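PDB 3EWN: ThiJ/PfpI family protein from Pseudomonas syringae pv. tomato, which is of unknown function but belongs to the DJ-1/PfpI family, whose members share a fold related to class I glutamine amidotransferases. Local coordinates for residues C44-A52 with L183-Y194; A90-A101 with C124-A132. All coordinates share one frame; numbering follows the deposited sequence.

Contact 1: residues C44-A52 with L183-Y194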
loop_
_atom_site.group_PDB
_atom_site.type_symbol
_atom_site.label_atom_id
_atom_site.label_comp_id
_atom_site.label_asym_id
_atom_site.label_seq_id
_atom_site.Cartn_x
_atom_site.Cartn_y
_atom_site.Cartn_z
ATOM N N CYS A 44 -2.112 1.744 -6.320
ATOM C CA CYS A 44 -1.230 2.903 -6.391
ATOM C C CYS A 44 -0.730 3.085 -7.823
ATOM O O CYS A 44 -0.711 4.197 -8.356
ATOM C CB CYS A 44 -0.039 2.697 -5.454
ATOM S SG CYS A 44 1.262 3.939 -5.591
HETATM N N MSE A 45 -0.333 1.982 -8.447
HETATM C CA MSE A 45 0.165 2.033 -9.815
HETATM C C MSE A 45 -0.943 2.161 -10.853
HETATM O O MSE A 45 -0.836 2.978 -11.761
HETATM C CB MSE A 45 1.023 0.802 -10.118
HETATM C CG MSE A 45 2.293 0.718 -9.264
HETATM SE SE MSE A 45 3.447 2.253 -9.406
HETATM C CE MSE A 45 4.626 1.886 -7.966
ATOM N N PHE A 46 -1.998 1.359 -10.736
ATOM C CA PHE A 46 -3.097 1.444 -11.696
ATOM C C PHE A 46 -3.755 2.816 -11.620
ATOM O O PHE A 46 -4.232 3.354 -12.626
ATOM C CB PHE A 46 -4.161 0.378 -11.417
ATOM C CG PHE A 46 -3.750 -1.015 -11.789
ATOM C CD1 PHE A 46 -3.163 -1.275 -13.022
ATOM C CD2 PHE A 46 -3.991 -2.078 -10.926
ATOM C CE1 PHE A 46 -2.826 -2.575 -13.391
ATOM C CE2 PHE A 46 -3.657 -3.383 -11.288
ATOM C CZ PHE A 46 -3.074 -3.629 -12.525
ATOM N N GLY A 47 -3.777 3.375 -10.416
ATOM C CA GLY A 47 -4.386 4.676 -10.212
ATOM C C GLY A 47 -3.654 5.800 -10.921
ATOM O O GLY A 47 -4.205 6.886 -11.088
ATOM N N SER A 48 -2.419 5.543 -11.346
ATOM C CA SER A 48 -1.628 6.558 -12.037
ATOM C C SER A 48 -2.014 6.691 -13.509
ATOM O O SER A 48 -1.621 7.647 -14.169
ATOM C CB SER A 48 -0.138 6.222 -11.955
ATOM O OG SER A 48 0.195 5.200 -12.880
ATOM N N LEU A 49 -2.781 5.732 -14.015
ATOM C CA LEU A 49 -3.204 5.725 -15.411
ATOM C C LEU A 49 -4.311 6.739 -15.720
ATOM O O LEU A 49 -5.450 6.567 -15.292
ATOM C CB LEU A 49 -3.677 4.312 -15.780
ATOM C CG LEU A 49 -2.632 3.200 -15.630
ATOM C CD1 LEU A 49 -3.305 1.836 -15.715
ATOM C CD2 LEU A 49 -1.572 3.347 -16.718
HETATM N N MSE A 50 -3.977 7.790 -16.469
HETATM C CA MSE A 50 -4.955 8.816 -16.832
HETATM C C MSE A 50 -6.001 8.259 -17.795
HETATM O O MSE A 50 -5.655 7.654 -18.808
HETATM C CB MSE A 50 -4.256 10.007 -17.498
HETATM C CG MSE A 50 -3.371 10.828 -16.579
HETATM SE SE MSE A 50 -2.230 12.060 -17.567
HETATM C CE MSE A 50 -3.603 13.255 -18.175
ATOM N N GLY A 51 -7.278 8.459 -17.476
ATOM C CA GLY A 51 -8.342 7.982 -18.343
ATOM C C GLY A 51 -8.878 6.604 -18.005
ATOM O O GLY A 51 -9.962 6.226 -18.455
ATOM N N ALA A 52 -8.125 5.848 -17.214
ATOM C CA ALA A 52 -8.539 4.508 -16.840
ATOM C C ALA A 52 -9.636 4.554 -15.794
ATOM O O ALA A 52 -9.704 5.485 -14.986
ATOM C CB ALA A 52 -7.348 3.719 -16.309
ATOM N N LEU A 183 3.997 -1.573 -11.263
ATOM C CA LEU A 183 4.831 -0.729 -12.109
ATOM C C LEU A 183 5.043 -1.386 -13.474
ATOM O O LEU A 183 5.049 -0.717 -14.508
ATOM C CB LEU A 183 6.179 -0.473 -11.430
ATOM C CG LEU A 183 7.090 0.588 -12.055
ATOM C CD1 LEU A 183 6.373 1.945 -12.092
ATOM C CD2 LEU A 183 8.373 0.686 -11.242
ATOM N N SER A 184 5.217 -2.700 -13.475
ATOM C CA SER A 184 5.392 -3.416 -14.727
ATOM C C SER A 184 4.104 -3.339 -15.542
ATOM O O SER A 184 4.144 -3.214 -16.767
ATOM C CB SER A 184 5.763 -4.873 -14.461
ATOM O OG SER A 184 7.084 -4.966 -13.957
HETATM N N MSE A 185 2.957 -3.418 -14.870
HETATM C CA MSE A 185 1.682 -3.337 -15.579
HETATM C C MSE A 185 1.509 -1.961 -16.222
HETATM O O MSE A 185 0.999 -1.845 -17.339
HETATM C CB MSE A 185 0.507 -3.618 -14.631
HETATM C CG MSE A 185 0.323 -5.100 -14.249
HETATM SE SE MSE A 185 0.011 -6.281 -15.752
HETATM C CE MSE A 185 -1.627 -5.536 -16.407
ATOM N N VAL A 186 1.930 -0.914 -15.519
ATOM C CA VAL A 186 1.817 0.436 -16.066
ATOM C C VAL A 186 2.594 0.551 -17.380
ATOM O O VAL A 186 2.124 1.164 -18.339
ATOM C CB VAL A 186 2.347 1.495 -15.067
ATOM C CG1 VAL A 186 2.444 2.859 -15.747
ATOM C CG2 VAL A 186 1.424 1.573 -13.849
ATOM N N ALA A 187 3.785 -0.037 -17.431
ATOM C CA ALA A 187 4.592 0.022 -18.648
ATOM C C ALA A 187 3.947 -0.820 -19.751
ATOM O O ALA A 187 3.964 -0.444 -20.925
ATOM C CB ALA A 187 6.005 -0.478 -18.368
ATOM N N GLU A 188 3.387 -1.962 -19.364
ATOM C CA GLU A 188 2.723 -2.862 -20.311
ATOM C C GLU A 188 1.534 -2.161 -20.964
ATOM O O GLU A 188 1.357 -2.218 -22.182
ATOM C CB GLU A 188 2.237 -4.120 -19.581
ATOM C CG GLU A 188 1.356 -5.072 -20.399
ATOM C CD GLU A 188 2.080 -5.689 -21.584
ATOM O OE1 GLU A 188 3.324 -5.764 -21.550
ATOM O OE2 GLU A 188 1.406 -6.120 -22.543
ATOM N N LEU A 189 0.733 -1.492 -20.143
ATOM C CA LEU A 189 -0.456 -0.787 -20.617
ATOM C C LEU A 189 -0.164 0.499 -21.397
ATOM O O LEU A 189 -0.863 0.822 -22.362
ATOM C CB LEU A 189 -1.376 -0.491 -19.429
ATOM C CG LEU A 189 -1.911 -1.757 -18.750
ATOM C CD1 LEU A 189 -2.616 -1.400 -17.443
ATOM C CD2 LEU A 189 -2.857 -2.479 -19.698
ATOM N N ARG A 190 0.858 1.237 -20.979
ATOM C CA ARG A 190 1.233 2.476 -21.656
ATOM C C ARG A 190 2.627 2.240 -22.229
ATOM O O ARG A 190 2.767 1.542 -23.227
ATOM C CB ARG A 190 1.217 3.642 -20.660
ATOM C CG ARG A 190 -0.152 3.872 -20.008
ATOM C CD ARG A 190 -1.246 4.119 -21.043
ATOM N NE ARG A 190 -2.574 4.214 -20.435
ATOM C CZ ARG A 190 -3.074 5.305 -19.866
ATOM N NH1 ARG A 190 -2.369 6.431 -19.821
ATOM N NH2 ARG A 190 -4.282 5.267 -19.320
ATOM N N ASP A 191 3.657 2.823 -21.623
ATOM C CA ASP A 191 5.020 2.571 -22.083
ATOM C C ASP A 191 5.983 2.750 -20.916
ATOM O O ASP A 191 5.562 3.105 -19.820
ATOM C CB ASP A 191 5.402 3.451 -23.295
ATOM C CG ASP A 191 5.621 4.913 -22.948
ATOM O OD1 ASP A 191 5.612 5.281 -21.755
ATOM O OD2 ASP A 191 5.818 5.703 -23.898
ATOM N N GLN A 192 7.265 2.492 -21.133
ATOM C CA GLN A 192 8.221 2.598 -20.037
ATOM C C GLN A 192 8.375 3.999 -19.466
ATOM O O GLN A 192 8.562 4.168 -18.259
ATOM C CB GLN A 192 9.590 2.079 -20.473
ATOM C CG GLN A 192 10.577 2.009 -19.322
ATOM C CD GLN A 192 11.854 1.299 -19.694
ATOM O OE1 GLN A 192 11.841 0.353 -20.478
ATOM N NE2 GLN A 192 12.966 1.731 -19.109
ATOM N N THR A 193 8.306 5.007 -20.324
ATOM C CA THR A 193 8.451 6.377 -19.853
ATOM C C THR A 193 7.325 6.739 -18.891
ATOM O O THR A 193 7.553 7.401 -17.874
ATOM C CB THR A 193 8.450 7.370 -21.018
ATOM O OG1 THR A 193 9.509 7.032 -21.924
ATOM C CG2 THR A 193 8.664 8.790 -20.503
ATOM N N TYR A 194 6.111 6.310 -19.216
ATOM C CA TYR A 194 4.967 6.601 -18.361
ATOM C C TYR A 194 5.224 5.939 -17.011
ATOM O O TYR A 194 5.026 6.549 -15.959
ATOM C CB TYR A 194 3.684 6.044 -18.981
ATOM C CG TYR A 194 2.410 6.566 -18.350
ATOM C CD1 TYR A 194 1.595 7.464 -19.034
ATOM C CD2 TYR A 194 2.024 6.169 -17.072
ATOM C CE1 TYR A 194 0.428 7.955 -18.467
ATOM C CE2 TYR A 194 0.853 6.658 -16.491
ATOM C CZ TYR A 194 0.063 7.548 -17.196
ATOM O OH TYR A 194 -1.100 8.025 -16.640
#

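Contact 2: residues A90-A101 with C124-A132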
loop_
_atom_site.group_PDB
_atom_site.type_symbol
_atom_site.label_atom_id
_atom_site.label_comp_id
_atom_site.label_asym_id
_atom_site.label_seq_id
_atom_site.Cartn_x
_atom_site.Cartn_y
_atom_site.Cartn_z
ATOM N N ALA A 90 -7.036 -9.883 -8.487
ATOM C CA ALA A 90 -7.440 -10.414 -7.188
ATOM C C ALA A 90 -6.311 -10.300 -6.173
ATOM O O ALA A 90 -5.182 -10.720 -6.440
ATOM C CB ALA A 90 -7.864 -11.871 -7.313
ATOM N N PRO A 91 -6.598 -9.707 -5.000
ATOM C CA PRO A 91 -5.600 -9.547 -3.939
ATOM C C PRO A 91 -5.603 -10.790 -3.057
ATOM O O PRO A 91 -6.482 -11.652 -3.189
ATOM C CB PRO A 91 -6.092 -8.316 -3.189
ATOM C CG PRO A 91 -7.586 -8.498 -3.240
ATOM C CD PRO A 91 -7.810 -8.924 -4.695
ATOM N N GLY A 92 -4.630 -10.864 -2.153
ATOM C CA GLY A 92 -4.520 -11.999 -1.253
ATOM C C GLY A 92 -5.002 -11.775 0.174
ATOM O O GLY A 92 -5.752 -10.843 0.465
ATOM N N GLY A 93 -4.533 -12.645 1.062
ATOM C CA GLY A 93 -4.905 -12.622 2.465
ATOM C C GLY A 93 -4.793 -14.062 2.938
ATOM O O GLY A 93 -4.072 -14.845 2.322
ATOM N N THR A 94 -5.490 -14.436 4.008
ATOM C CA THR A 94 -5.409 -15.815 4.485
ATOM C C THR A 94 -6.781 -16.482 4.539
ATOM O O THR A 94 -7.298 -16.917 3.510
ATOM C CB THR A 94 -4.736 -15.889 5.871
ATOM O OG1 THR A 94 -5.430 -15.042 6.789
ATOM C CG2 THR A 94 -3.289 -15.434 5.774
ATOM N N ASP A 95 -7.378 -16.563 5.726
ATOM C CA ASP A 95 -8.694 -17.187 5.844
ATOM C C ASP A 95 -9.725 -16.495 4.955
ATOM O O ASP A 95 -10.621 -17.145 4.415
ATOM C CB ASP A 95 -9.180 -17.182 7.299
ATOM C CG ASP A 95 -8.470 -18.222 8.158
ATOM O OD1 ASP A 95 -7.896 -19.174 7.592
ATOM O OD2 ASP A 95 -8.500 -18.093 9.398
ATOM N N GLY A 96 -9.592 -15.180 4.800
ATOM C CA GLY A 96 -10.522 -14.446 3.961
ATOM C C GLY A 96 -10.380 -14.836 2.501
ATOM O O GLY A 96 -11.356 -14.851 1.749
ATOM N N THR A 97 -9.152 -15.150 2.108
ATOM C CA THR A 97 -8.836 -15.550 0.742
ATOM C C THR A 97 -9.352 -16.960 0.459
ATOM O O THR A 97 -9.837 -17.248 -0.637
ATOM C CB THR A 97 -7.318 -15.525 0.515
ATOM O OG1 THR A 97 -6.819 -14.209 0.793
ATOM C CG2 THR A 97 -6.982 -15.916 -0.923
ATOM N N LEU A 98 -9.232 -17.842 1.448
ATOM C CA LEU A 98 -9.707 -19.211 1.300
ATOM C C LEU A 98 -11.225 -19.173 1.166
ATOM O O LEU A 98 -11.812 -19.926 0.387
ATOM C CB LEU A 98 -9.299 -20.045 2.518
ATOM C CG LEU A 98 -7.789 -20.212 2.719
ATOM C CD1 LEU A 98 -7.514 -20.835 4.081
ATOM C CD2 LEU A 98 -7.218 -21.083 1.597
ATOM N N ALA A 99 -11.860 -18.294 1.935
ATOM C CA ALA A 99 -13.310 -18.157 1.881
ATOM C C ALA A 99 -13.719 -17.659 0.499
ATOM O O ALA A 99 -14.652 -18.178 -0.108
ATOM C CB ALA A 99 -13.793 -17.182 2.954
ATOM N N ALA A 100 -13.019 -16.649 -0.003
ATOM C CA ALA A 100 -13.329 -16.112 -1.322
ATOM C C ALA A 100 -13.112 -17.166 -2.413
ATOM O O ALA A 100 -13.904 -17.270 -3.350
ATOM C CB ALA A 100 -12.474 -14.881 -1.605
ATOM N N ALA A 101 -12.046 -17.950 -2.277
ATOM C CA ALA A 101 -11.720 -18.985 -3.254
ATOM C C ALA A 101 -12.644 -20.195 -3.161
ATOM O O ALA A 101 -12.550 -21.108 -3.980
ATOM C CB ALA A 101 -10.268 -19.428 -3.078
ATOM N N CYS A 124 0.073 -11.956 -4.361
ATOM C CA CYS A 124 0.039 -12.753 -3.142
ATOM C C CYS A 124 -0.876 -13.974 -3.280
ATOM O O CYS A 124 -0.952 -14.577 -4.348
ATOM C CB CYS A 124 -0.422 -11.855 -1.988
ATOM S SG CYS A 124 -0.012 -12.434 -0.333
ATOM N N SER A 125 -1.588 -14.332 -2.212
ATOM C CA SER A 125 -2.464 -15.502 -2.268
ATOM C C SER A 125 -3.658 -15.311 -3.198
ATOM O O SER A 125 -4.500 -16.197 -3.327
ATOM C CB SER A 125 -2.954 -15.881 -0.866
ATOM O OG SER A 125 -3.655 -14.814 -0.260
ATOM N N GLY A 126 -3.736 -14.152 -3.842
ATOM C CA GLY A 126 -4.826 -13.912 -4.765
ATOM C C GLY A 126 -4.795 -14.925 -5.900
ATOM O O GLY A 126 -5.810 -15.183 -6.539
ATOM N N SER A 127 -3.628 -15.507 -6.160
ATOM C CA SER A 127 -3.536 -16.488 -7.232
ATOM C C SER A 127 -4.285 -17.782 -6.895
ATOM O O SER A 127 -4.514 -18.610 -7.770
ATOM C CB SER A 127 -2.069 -16.774 -7.586
ATOM O OG SER A 127 -1.251 -16.874 -6.434
ATOM N N LEU A 128 -4.666 -17.959 -5.631
ATOM C CA LEU A 128 -5.430 -19.149 -5.252
ATOM C C LEU A 128 -6.844 -18.947 -5.797
ATOM O O LEU A 128 -7.515 -19.900 -6.186
ATOM C CB LEU A 128 -5.497 -19.317 -3.729
ATOM C CG LEU A 128 -4.219 -19.595 -2.931
ATOM C CD1 LEU A 128 -4.586 -19.726 -1.453
ATOM C CD2 LEU A 128 -3.526 -20.862 -3.420
ATOM N N ILE A 129 -7.288 -17.694 -5.817
ATOM C CA ILE A 129 -8.613 -17.372 -6.323
ATOM C C ILE A 129 -8.632 -17.581 -7.837
ATOM O O ILE A 129 -9.581 -18.153 -8.369
ATOM C CB ILE A 129 -9.005 -15.912 -5.976
ATOM C CG1 ILE A 129 -9.147 -15.762 -4.457
ATOM C CG2 ILE A 129 -10.309 -15.532 -6.683
ATOM C CD1 ILE A 129 -9.340 -14.315 -3.983
ATOM N N LEU A 130 -7.577 -17.132 -8.524
ATOM C CA LEU A 130 -7.484 -17.302 -9.976
ATOM C C LEU A 130 -7.477 -18.788 -10.309
ATOM O O LEU A 130 -8.108 -19.228 -11.271
ATOM C CB LEU A 130 -6.191 -16.683 -10.527
ATOM C CG LEU A 130 -5.957 -15.178 -10.418
ATOM C CD1 LEU A 130 -4.693 -14.824 -11.188
ATOM C CD2 LEU A 130 -7.150 -14.413 -10.972
ATOM N N GLY A 131 -6.744 -19.557 -9.513
ATOM C CA GLY A 131 -6.666 -20.986 -9.752
ATOM C C GLY A 131 -7.989 -21.683 -9.505
ATOM O O GLY A 131 -8.433 -22.491 -10.317
ATOM N N ALA A 132 -8.625 -21.373 -8.381
ATOM C CA ALA A 132 -9.901 -21.995 -8.044
ATOM C C ALA A 132 -10.985 -21.627 -9.054
ATOM O O ALA A 132 -11.952 -22.366 -9.225
ATOM C CB ALA A 132 -10.331 -21.583 -6.635
#

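Contact 1: residues C44-A52 with L183-Y194
Tyr194 OH is gripped by two backbone groups flanking Leu49: it donates to Ser48 O at 2.6 Å, with the acceptor lying at the edge of the phenol ring, and accepts from Met50 N at 2.9 Å (N-H...O angle 157°). The hydroxyl thus satisfies two backbone groups of the chain leaving helix 36-46. The ring reaches this far because CG stands anti to the backbone N of Tyr194 (chi1 -166°), while Asp191 caps the new helix through its bond from Tyr194 N. Beside it, Arg190 NH2 donates to Met50 O at 2.8 Å, approaching from above the carbonyl plane. Leu49 CD2 lies over one face of the guanidinium and touches Arg190 CG at 3.6 Å, while Leu49 CD1 meets Leu189 CD1 at 3.7 Å, the two leucines crossing at about a right angle. Toward Leu183 the packing becomes mostly apolar: Val186 CG2 meets Met45 CB and also its carbonyl O, Phe46 CE1 rests on Met185 CB (3.7 Å), and the selenium of selenomethionine Met45 lies 4.0 Å from Leu183 CD1. Ser48 folds back so that both its N and OG donate to Met45 O. The contact joins the end of helix 36-46 to helices 177-189 and 192-201 beside the central sheet, with Phe46 and Leu49 lying on strand 25-29, Met185 and Leu189 on Tyr119 of strand 119-123, and Arg190 NE salt-bridged to Glu24.

Contact 2: residues A90-A101 with C124-A132
Ser125 faces Gly93 and Thr97 where the loop and helix of residues 90-101 meet a strand-turn-helix that resembles the nucleophile elbow of the DJ-1/PfpI fold. Cys124, at the bend with positive phi (60°), probably corresponds to the reactive cysteine of relatives; a glycerol, probably from the crystallisation liquor, lies near its side chain. Ser125 OG, held between its own backbone N and carbonyl carbon (chi1 59°), points at the glycine loop and donates to Gly93 O at 2.6 Å. Thr97 turns its methyl to this serine, CG2 lying 3.5 Å from Ser125 O, whereas its hydroxyl is bonded to Tyr31. Helices 95-100 and 126-132 run nearly parallel (12°), their axes 9.0 Å apart. Ile129 slants back from helix 126-132 toward the residues of 90-101: CG1 lies against Ala101 CB and Thr97 CG2, and CD1 reaches Ala100 CB and Pro91 O, both at 4.0 Å. Leu128 CD1 meets Leu98 CD2 more loosely. The backbones close in at Gly92 and Gly126, Gly126 CA lying 3.2 Å from Pro91 O. At the far end the methyl of Ala132 packs against Ala101, its CB 3.5 Å from Ala101 O.

Overall arrangement
Read from the N terminus, the chain runs through strand 25-29 and helix 36-46 into the first half of contact 1, then into strand 53-58. Contact 2 opens at the end of strand 87-90 and closes after only 22 intervening residues, which hold helix 104-114 and strand 119-123 and with strand 87-90 make a beta-alpha-beta unit. Contact 1 closes later, when helix 177-189 returns, so its loop of 130 residues encloses contact 2 without crossing it. The two lie on opposite sides of the chain's centre, their own centres about 24 Å apart. Contact 2 ties together the C-terminal ends of two adjacent parallel strands; contact 1 joins an early helix to a late one.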